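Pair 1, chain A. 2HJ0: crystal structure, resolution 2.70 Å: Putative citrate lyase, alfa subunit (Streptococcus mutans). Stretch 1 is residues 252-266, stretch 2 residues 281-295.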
# COMPACT_ATOMS: atom_id res chain seq x y z
N LYS A 252 -25.67 25.50 25.84
CA LYS A 252 -26.01 24.16 26.27
C LYS A 252 -24.96 23.19 25.73
O LYS A 252 -24.44 22.35 26.47
CB LYS A 252 -27.41 23.79 25.78
CG LYS A 252 -27.86 22.37 26.11
CD LYS A 252 -29.30 22.13 25.67
CE LYS A 252 -30.28 22.34 26.81
NZ LYS A 252 -30.16 23.67 27.49
N GLU A 253 -24.64 23.30 24.45
CA GLU A 253 -23.64 22.42 23.87
C GLU A 253 -22.28 22.61 24.53
O GLU A 253 -21.62 21.62 24.87
CB GLU A 253 -23.55 22.65 22.36
CG GLU A 253 -24.69 21.99 21.59
CD GLU A 253 -24.72 22.37 20.12
OE1 GLU A 253 -25.51 21.76 19.36
OE2 GLU A 253 -23.97 23.29 19.73
N LEU A 254 -21.87 23.86 24.73
CA LEU A 254 -20.58 24.15 25.37
C LEU A 254 -20.47 23.53 26.77
O LEU A 254 -19.38 23.14 27.20
CB LEU A 254 -20.34 25.66 25.46
CG LEU A 254 -19.85 26.35 24.20
CD1 LEU A 254 -19.77 27.83 24.42
CD2 LEU A 254 -18.51 25.77 23.82
N LEU A 255 -21.59 23.45 27.47
CA LEU A 255 -21.59 22.87 28.80
C LEU A 255 -21.36 21.37 28.64
O LEU A 255 -20.58 20.77 29.38
CB LEU A 255 -22.93 23.10 29.48
CG LEU A 255 -23.06 22.68 30.95
CD1 LEU A 255 -22.45 23.74 31.82
CD2 LEU A 255 -24.52 22.51 31.30
N ILE A 256 -22.05 20.78 27.67
CA ILE A 256 -21.92 19.36 27.43
C ILE A 256 -20.47 19.07 27.05
O ILE A 256 -19.86 18.13 27.56
CB ILE A 256 -22.89 18.88 26.30
CG1 ILE A 256 -24.34 19.08 26.76
CG2 ILE A 256 -22.65 17.41 25.99
CD1 ILE A 256 -25.37 18.74 25.74
N ALA A 257 -19.91 19.90 26.17
CA ALA A 257 -18.53 19.73 25.76
C ALA A 257 -17.62 19.78 26.97
O ALA A 257 -16.78 18.91 27.15
CB ALA A 257 -18.13 20.81 24.78
N GLU A 258 -17.81 20.80 27.81
CA GLU A 258 -16.98 20.96 28.99
C GLU A 258 -17.07 19.78 29.94
O GLU A 258 -16.04 19.32 30.46
CB GLU A 258 -17.31 22.26 29.73
CG GLU A 258 -16.49 22.42 31.01
CD GLU A 258 -16.28 23.87 31.43
OE1 GLU A 258 -17.27 24.64 31.48
OE2 GLU A 258 -15.10 24.23 31.73
N TYR A 259 -18.28 19.28 30.17
CA TYR A 259 -18.44 18.12 31.05
C TYR A 259 -17.69 16.94 30.42
O TYR A 259 -17.01 16.18 31.12
CB TYR A 259 -19.92 17.76 31.23
CG TYR A 259 -20.68 18.56 32.28
CD1 TYR A 259 -20.04 19.09 33.41
CD2 TYR A 259 -22.07 18.74 32.19
CE1 TYR A 259 -20.75 19.77 34.40
CE2 TYR A 259 -22.79 19.41 33.17
CZ TYR A 259 -22.13 19.92 34.27
OH TYR A 259 -22.86 20.61 35.22
N ALA A 260 -17.79 16.81 29.10
CA ALA A 260 -17.11 15.73 28.40
C ALA A 260 -15.60 15.79 28.61
O ALA A 260 -14.96 14.78 28.90
CB ALA A 260 -17.44 15.79 26.91
N ALA A 261 -15.02 16.98 28.46
CA ALA A 261 -13.59 17.15 28.65
C ALA A 261 -13.15 16.81 30.07
O ALA A 261 -12.07 16.25 30.27
CB ALA A 261 -13.17 18.56 28.29
N LYS A 262 -13.98 17.15 31.06
CA LYS A 262 -13.64 16.87 32.46
C LYS A 262 -13.61 15.37 32.68
O LYS A 262 -12.83 14.87 33.49
CB LYS A 262 -14.65 17.51 33.42
CG LYS A 262 -14.47 19.01 33.62
CD LYS A 262 -15.65 19.62 34.43
CE LYS A 262 -15.60 21.15 34.51
NZ LYS A 262 -16.83 21.71 35.14
N VAL A 263 -14.46 14.64 31.97
CA VAL A 263 -14.47 13.20 32.12
C VAL A 263 -13.16 12.63 31.56
O VAL A 263 -12.53 11.78 32.18
CB VAL A 263 -15.68 12.57 31.41
CG1 VAL A 263 -15.64 11.06 31.53
CG2 VAL A 263 -16.96 13.11 32.01
N ILE A 264 -12.74 13.13 30.40
CA ILE A 264 -11.50 12.69 29.75
C ILE A 264 -10.28 13.07 30.57
O ILE A 264 -9.43 12.22 30.89
CB ILE A 264 -11.35 13.33 28.33
CG1 ILE A 264 -12.49 12.86 27.42
CG2 ILE A 264 -10.02 12.95 27.69
CD1 ILE A 264 -12.63 13.67 26.16
N THR A 265 -10.16 14.35 30.92
CA THR A 265 -9.02 14.80 31.71
C THR A 265 -9.01 14.26 33.14
O THR A 265 -8.04 14.46 33.85
CB THR A 265 -8.97 16.32 31.78
OG1 THR A 265 -10.20 16.81 32.32
CG2 THR A 265 -8.77 16.89 30.39
N SER A 266 -10.06 13.58 33.57
CA SER A 266 -10.06 13.02 34.91
C SER A 266 -10.02 11.51 34.80
O SER A 266 -10.04 10.81 35.81
CB SER A 266 -11.30 13.42 35.70
OG SER A 266 -11.39 14.82 35.88
N GLY A 281 -18.13 18.33 14.75
CA GLY A 281 -19.06 19.44 14.88
C GLY A 281 -19.83 19.34 16.18
O GLY A 281 -19.71 18.35 16.90
N GLY A 282 -20.63 20.36 16.50
CA GLY A 282 -21.39 20.31 17.73
C GLY A 282 -20.54 20.25 18.98
O GLY A 282 -19.39 20.69 18.99
N ALA A 283 -21.11 19.70 20.05
CA ALA A 283 -20.41 19.58 21.32
C ALA A 283 -19.26 18.59 21.22
O ALA A 283 -18.21 18.79 21.83
CB ALA A 283 -21.38 19.15 22.41
N SER A 284 -19.46 17.51 20.47
CA SER A 284 -18.43 16.50 20.31
C SER A 284 -17.13 17.12 19.77
O SER A 284 -16.04 16.62 20.05
CB SER A 284 -18.89 15.40 19.35
OG SER A 284 -19.00 15.93 18.04
N LEU A 285 -17.25 18.19 19.00
CA LEU A 285 -16.07 18.85 18.46
C LEU A 285 -15.52 19.84 19.47
O LEU A 285 -14.33 19.85 19.74
CB LEU A 285 -16.41 19.58 17.16
CG LEU A 285 -15.41 20.61 16.60
CD1 LEU A 285 -14.04 20.01 16.36
CD2 LEU A 285 -15.98 21.12 15.31
N ALA A 286 -16.40 20.66 20.02
CA ALA A 286 -16.01 21.68 20.98
C ALA A 286 -15.21 21.13 22.16
O ALA A 286 -14.38 21.83 22.74
CB ALA A 286 -17.24 22.41 21.49
N VAL A 287 -15.47 19.89 22.52
CA VAL A 287 -14.78 19.29 23.64
C VAL A 287 -13.27 19.52 23.54
O VAL A 287 -12.60 19.63 24.56
CB VAL A 287 -15.09 17.77 23.72
CG1 VAL A 287 -14.49 17.06 22.52
CG2 VAL A 287 -14.55 17.19 25.00
N THR A 288 -12.74 19.61 22.32
CA THR A 288 -11.30 19.82 22.15
C THR A 288 -10.81 21.16 22.72
O THR A 288 -9.66 21.27 23.15
CB THR A 288 -10.85 19.74 20.66
OG1 THR A 288 -11.35 20.87 19.95
CG2 THR A 288 -11.35 18.49 20.01
N ARG A 289 -11.67 22.17 22.72
CA ARG A 289 -11.30 23.48 23.25
C ARG A 289 -10.95 23.37 24.72
O ARG A 289 -9.87 23.77 25.15
CB ARG A 289 -12.44 24.49 23.08
CG ARG A 289 -12.25 25.76 23.89
CD ARG A 289 -13.52 26.59 23.99
NE ARG A 289 -13.86 27.25 22.73
CZ ARG A 289 -15.02 27.88 22.53
NH1 ARG A 289 -15.93 27.91 23.49
NH2 ARG A 289 -15.26 28.47 21.36
N PHE A 290 -11.88 22.81 25.50
CA PHE A 290 -11.67 22.66 26.94
C PHE A 290 -10.54 21.69 27.23
O PHE A 290 -9.78 21.86 28.17
CB PHE A 290 -12.96 22.19 27.63
CG PHE A 290 -14.12 23.10 27.38
CD1 PHE A 290 -14.84 23.01 26.19
CD2 PHE A 290 -14.46 24.09 28.29
CE1 PHE A 290 -15.87 23.90 25.91
CE2 PHE A 290 -15.49 24.98 28.03
CZ PHE A 290 -16.19 24.89 26.84
N MSE A 291 -10.44 20.67 26.39
CA MSE A 291 -9.41 19.66 26.54
C MSE A 291 -8.03 20.31 26.40
O MSE A 291 -7.15 20.09 27.24
CB MSE A 291 -9.60 18.58 25.48
CG MSE A 291 -9.38 17.17 25.99
SE MSE A 291 -9.42 15.91 24.53
CE MSE A 291 -11.28 16.12 24.02
N ARG A 292 -7.86 21.10 25.34
CA ARG A 292 -6.61 21.81 25.07
C ARG A 292 -6.18 22.62 26.29
O ARG A 292 -5.04 22.52 26.75
CB ARG A 292 -6.77 22.75 23.85
CG ARG A 292 -5.47 23.41 23.39
CD ARG A 292 -5.66 24.29 22.16
NE ARG A 292 -6.08 25.64 22.53
CZ ARG A 292 -5.25 26.65 22.76
NH1 ARG A 292 -3.94 26.48 22.66
NH2 ARG A 292 -5.73 27.83 23.13
N GLU A 293 -7.10 23.42 26.81
CA GLU A 293 -6.86 24.25 27.98
C GLU A 293 -6.29 23.41 29.12
O GLU A 293 -5.28 23.78 29.72
CB GLU A 293 -8.18 24.90 28.42
CG GLU A 293 -8.04 26.02 29.45
CD GLU A 293 -9.38 26.44 30.05
OE1 GLU A 293 -10.29 26.79 29.27
OE2 GLU A 293 -9.51 26.42 31.29
N GLN A 294 -6.92 22.29 29.41
CA GLN A 294 -6.44 21.42 30.47
C GLN A 294 -5.10 20.81 30.13
O GLN A 294 -4.29 20.58 31.02
CB GLN A 294 -7.45 20.31 30.76
CG GLN A 294 -8.31 20.56 31.98
CD GLN A 294 -7.59 20.27 33.28
OE1 GLN A 294 -6.51 20.80 33.53
NE2 GLN A 294 -8.18 19.42 34.11
N MSE A 295 -4.87 20.54 28.86
CA MSE A 295 -3.60 19.96 28.45
C MSE A 295 -2.50 20.99 28.59
O MSE A 295 -1.34 20.63 28.81
CB MSE A 295 -3.66 19.48 27.00
CG MSE A 295 -4.54 18.26 26.78
SE MSE A 295 -4.84 17.91 24.89
CE MSE A 295 -3.09 17.14 24.47

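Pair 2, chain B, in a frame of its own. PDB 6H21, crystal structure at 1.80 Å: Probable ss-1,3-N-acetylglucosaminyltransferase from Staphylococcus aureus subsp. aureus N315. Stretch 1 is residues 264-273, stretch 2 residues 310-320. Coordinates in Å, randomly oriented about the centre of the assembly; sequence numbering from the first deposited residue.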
# COMPACT_ATOMS: atom_id res chain seq x y z
N GLN B 264 11.53 -7.89 31.73
CA GLN B 264 10.77 -8.35 30.60
C GLN B 264 10.75 -7.27 29.51
O GLN B 264 10.84 -7.57 28.31
CB GLN B 264 9.38 -8.77 31.08
CG GLN B 264 8.64 -9.61 30.05
CD GLN B 264 9.37 -10.87 29.62
OE1 GLN B 264 10.26 -11.39 30.30
NE2 GLN B 264 8.98 -11.36 28.46
N GLU B 265 10.66 -6.00 29.93
CA GLU B 265 10.60 -4.89 28.98
C GLU B 265 11.96 -4.72 28.29
O GLU B 265 12.01 -4.36 27.11
CB GLU B 265 10.20 -3.60 29.70
CG GLU B 265 9.72 -2.52 28.76
CD GLU B 265 8.52 -2.92 27.91
OE1 GLU B 265 7.65 -3.64 28.42
OE2 GLU B 265 8.45 -2.51 26.75
N LYS B 266 13.03 -4.96 29.04
CA LYS B 266 14.41 -4.97 28.52
C LYS B 266 14.57 -6.06 27.45
O LYS B 266 15.23 -5.84 26.42
CB LYS B 266 15.41 -5.17 29.67
CG LYS B 266 16.89 -5.04 29.29
CD LYS B 266 17.27 -3.74 28.59
CE LYS B 266 18.70 -3.75 28.09
NZ LYS B 266 19.07 -2.49 27.41
N ARG B 267 13.96 -7.24 27.67
CA ARG B 267 13.97 -8.31 26.65
C ARG B 267 13.22 -7.88 25.37
O ARG B 267 13.70 -8.12 24.24
CB ARG B 267 13.39 -9.59 27.26
CG ARG B 267 14.28 -10.21 28.33
CD ARG B 267 13.53 -11.22 29.17
NE ARG B 267 14.40 -11.95 30.06
CZ ARG B 267 13.98 -12.92 30.87
NH1 ARG B 267 12.68 -13.18 30.94
NH2 ARG B 267 14.84 -13.60 31.60
N HIS B 268 12.04 -7.25 25.54
CA HIS B 268 11.27 -6.70 24.43
C HIS B 268 12.13 -5.72 23.63
O HIS B 268 12.10 -5.71 22.41
CB HIS B 268 10.00 -5.99 24.91
CG HIS B 268 8.96 -6.87 25.52
ND1 HIS B 268 8.72 -8.16 25.07
CD2 HIS B 268 8.08 -6.65 26.53
CE1 HIS B 268 7.76 -8.71 25.79
NE2 HIS B 268 7.34 -7.79 26.69
N GLN B 269 12.88 -4.87 24.34
CA GLN B 269 13.72 -3.86 23.71
C GLN B 269 14.83 -4.53 22.90
O GLN B 269 15.08 -4.14 21.77
CB GLN B 269 14.34 -2.92 24.74
CG GLN B 269 15.17 -1.81 24.10
CD GLN B 269 15.98 -1.07 25.12
OE1 GLN B 269 16.67 -1.66 25.96
NE2 GLN B 269 15.90 0.25 25.07
N LEU B 270 15.51 -5.52 23.49
CA LEU B 270 16.60 -6.21 22.79
C LEU B 270 16.06 -6.93 21.54
O LEU B 270 16.70 -6.93 20.50
CB LEU B 270 17.27 -7.18 23.76
CG LEU B 270 18.14 -6.52 24.82
CD1 LEU B 270 18.49 -7.51 25.91
CD2 LEU B 270 19.40 -5.92 24.21
N ALA B 271 14.91 -7.58 21.69
CA ALA B 271 14.24 -8.31 20.63
C ALA B 271 13.86 -7.36 19.48
O ALA B 271 14.04 -7.70 18.31
CB ALA B 271 13.04 -9.01 21.20
N GLY B 272 13.36 -6.16 19.82
CA GLY B 272 13.03 -5.12 18.83
C GLY B 272 14.26 -4.60 18.10
O GLY B 272 14.24 -4.34 16.88
N LYS B 273 15.35 -4.39 18.83
CA LYS B 273 16.59 -3.95 18.22
C LYS B 273 17.13 -5.04 17.28
O LYS B 273 17.68 -4.72 16.21
CB LYS B 273 17.61 -3.56 19.29
CG LYS B 273 17.20 -2.33 20.10
CD LYS B 273 17.08 -1.07 19.27
CE LYS B 273 16.29 0.00 20.00
NZ LYS B 273 16.35 1.30 19.28
N LYS B 310 6.37 -15.80 16.75
CA LYS B 310 6.72 -16.32 18.06
C LYS B 310 7.36 -15.21 18.91
O LYS B 310 7.65 -15.42 20.08
CB LYS B 310 7.65 -17.51 17.90
CG LYS B 310 7.00 -18.73 17.28
CD LYS B 310 8.02 -19.82 16.98
CE LYS B 310 7.41 -20.98 16.24
NZ LYS B 310 8.44 -22.02 15.99
N VAL B 311 7.59 -14.04 18.32
CA VAL B 311 8.20 -12.94 19.04
C VAL B 311 7.06 -12.08 19.57
O VAL B 311 6.16 -11.76 18.83
CB VAL B 311 9.18 -12.15 18.15
CG1 VAL B 311 9.88 -11.06 18.93
CG2 VAL B 311 10.18 -13.08 17.49
N PRO B 312 7.02 -11.75 20.88
CA PRO B 312 5.97 -10.88 21.40
C PRO B 312 5.87 -9.55 20.63
O PRO B 312 6.88 -8.95 20.27
CB PRO B 312 6.36 -10.66 22.86
CG PRO B 312 7.21 -11.87 23.22
CD PRO B 312 7.92 -12.24 21.94
N ARG B 313 4.63 -9.14 20.39
CA ARG B 313 4.29 -7.92 19.69
C ARG B 313 4.78 -6.72 20.51
O ARG B 313 5.03 -5.68 19.95
CB ARG B 313 2.78 -7.88 19.44
CG ARG B 313 2.37 -8.59 18.16
CD ARG B 313 0.91 -8.42 17.82
NE ARG B 313 0.62 -8.98 16.51
CZ ARG B 313 0.72 -8.32 15.36
NH1 ARG B 313 1.25 -7.10 15.34
NH2 ARG B 313 0.33 -8.88 14.24
N ASP B 314 4.96 -6.90 21.82
CA ASP B 314 5.45 -5.85 22.72
C ASP B 314 6.84 -5.35 22.30
O ASP B 314 7.24 -4.24 22.68
CB ASP B 314 5.44 -6.34 24.18
CG ASP B 314 4.07 -6.31 24.85
OD1 ASP B 314 3.17 -5.57 24.38
OD2 ASP B 314 3.90 -7.00 25.82
N SER B 315 7.58 -6.16 21.51
CA SER B 315 8.91 -5.77 21.01
C SER B 315 8.82 -4.81 19.83
O SER B 315 9.80 -4.17 19.52
CB SER B 315 9.74 -6.98 20.64
OG SER B 315 9.19 -7.66 19.52
N ASP B 316 7.67 -4.78 19.13
CA ASP B 316 7.51 -4.08 17.87
C ASP B 316 7.68 -2.56 18.04
O ASP B 316 8.18 -1.93 17.16
CB ASP B 316 6.16 -4.38 17.21
CG ASP B 316 6.07 -5.82 16.70
OD1 ASP B 316 7.11 -6.52 16.79
OD2 ASP B 316 4.96 -6.21 16.18
N LYS B 317 7.27 -1.99 19.17
CA LYS B 317 7.42 -0.56 19.40
C LYS B 317 8.90 -0.16 19.45
O LYS B 317 9.20 1.00 19.35
CB LYS B 317 6.72 -0.12 20.69
CG LYS B 317 7.25 -0.70 22.00
CD LYS B 317 6.44 -0.20 23.18
CE LYS B 317 6.78 -0.86 24.50
NZ LYS B 317 6.21 -2.22 24.58
N TYR B 318 9.81 -1.13 19.62
CA TYR B 318 11.22 -0.82 19.69
C TYR B 318 11.88 -0.91 18.31
O TYR B 318 13.05 -0.66 18.20
CB TYR B 318 11.90 -1.73 20.72
CG TYR B 318 11.46 -1.44 22.12
CD1 TYR B 318 11.84 -0.27 22.76
CD2 TYR B 318 10.62 -2.32 22.80
CE1 TYR B 318 11.42 0.01 24.06
CE2 TYR B 318 10.20 -2.05 24.09
CZ TYR B 318 10.59 -0.88 24.72
OH TYR B 318 10.19 -0.62 25.99
N VAL B 319 11.13 -1.25 17.27
CA VAL B 319 11.68 -1.36 15.92
C VAL B 319 11.71 0.04 15.30
O VAL B 319 10.75 0.79 15.49
CB VAL B 319 10.83 -2.33 15.09
CG1 VAL B 319 11.21 -2.32 13.62
CG2 VAL B 319 10.86 -3.73 15.67
N THR B 320 12.76 0.37 14.54
CA THR B 320 12.82 1.65 13.88
C THR B 320 11.54 1.84 13.03
O THR B 320 11.15 0.97 12.28
CB THR B 320 14.13 1.81 13.10
OG1 THR B 320 15.19 1.60 14.05
CG2 THR B 320 14.30 3.19 12.49

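Two segments that approach closely must fill the space between them, and pair 1 and pair 2 show how one backbone arrangement can be packed with different side chains. The N, CA and C atoms of 14 central residues superpose with an RMSD of 0.8 Å. In each pair a helix packs against a second segment, which is a helix kinked near Thr288(A) and Arg289(A) in pair 1 and a 3-10 segment in pair 2. In pair 1 the axes approach to 7.8 Å and cross at -57°.

The nearest CA atoms belong to matched residues, Ala257(A) with Val287(A) and His268(B) with Ser315(B), each 4.3 Å apart. In pair 1 Ala257(A) is a small knob among Ala283(A), Ala286(A), Val287(A) and Phe290(A), its CB 3.8 Å from CB of Ala286(A). In pair 2 the position is taken by the imidazole of His268(B), which packs against the second stretch, and Asp314(B), the match of Ala286(A), lays its CB over one face, 3.5 Å from the ring centroid. At the partner position Val287(A) fills a hole with CG2 3.7 Å from CB of Ala260(A), whereas Ser315(B) sets CB 3.9 Å from CB of the matching Ala271(B) and turns its OG back to hydrogen-bond Pro312(B) O at 2.8 Å, satisfying the hydroxyl within its own stretch.

The aromatic position is the most faithfully kept. Phe290(A) and Tyr318(B) have side-chain centres only 0.3 Å apart, and both rings are covered on a face by aliphatic carbon from matched residues: CB of Glu258(A) lies 3.8 Å from the phenylalanine centroid, and CA of Gln269(B) lies 3.8 Å from the tyrosine centroid. What differs is the surrounding chemistry. The side chain of Leu254(A) meets that of Phe290(A) through carbon, CD2 of Leu254(A) to CE1 of Phe290(A) at 3.9 Å. Its match, Glu265(B), occupies nearly the same space but accepts a hydrogen bond at OE2 from Tyr318(B) OH at 2.7 Å. The same OE2 forms a salt bridge with NZ of Lys317(B) at 3.1 Å, with a weak hydrogen bond; the matching Arg289(A) instead brings NH1 to 3.4 Å from CD2 of Leu254(A).

Beside the ring, Ala261(A) packs its CB 3.7 Å from CB of Phe290(A). Gly272(B) takes this place with CA 3.4 Å from O of Ser315(B), so close that a CB there would clash with that oxygen and with CB of Tyr318(B). Pair 1 has no hydrogen bonds between its stretches, while pair 2 adds polar links to the same packing.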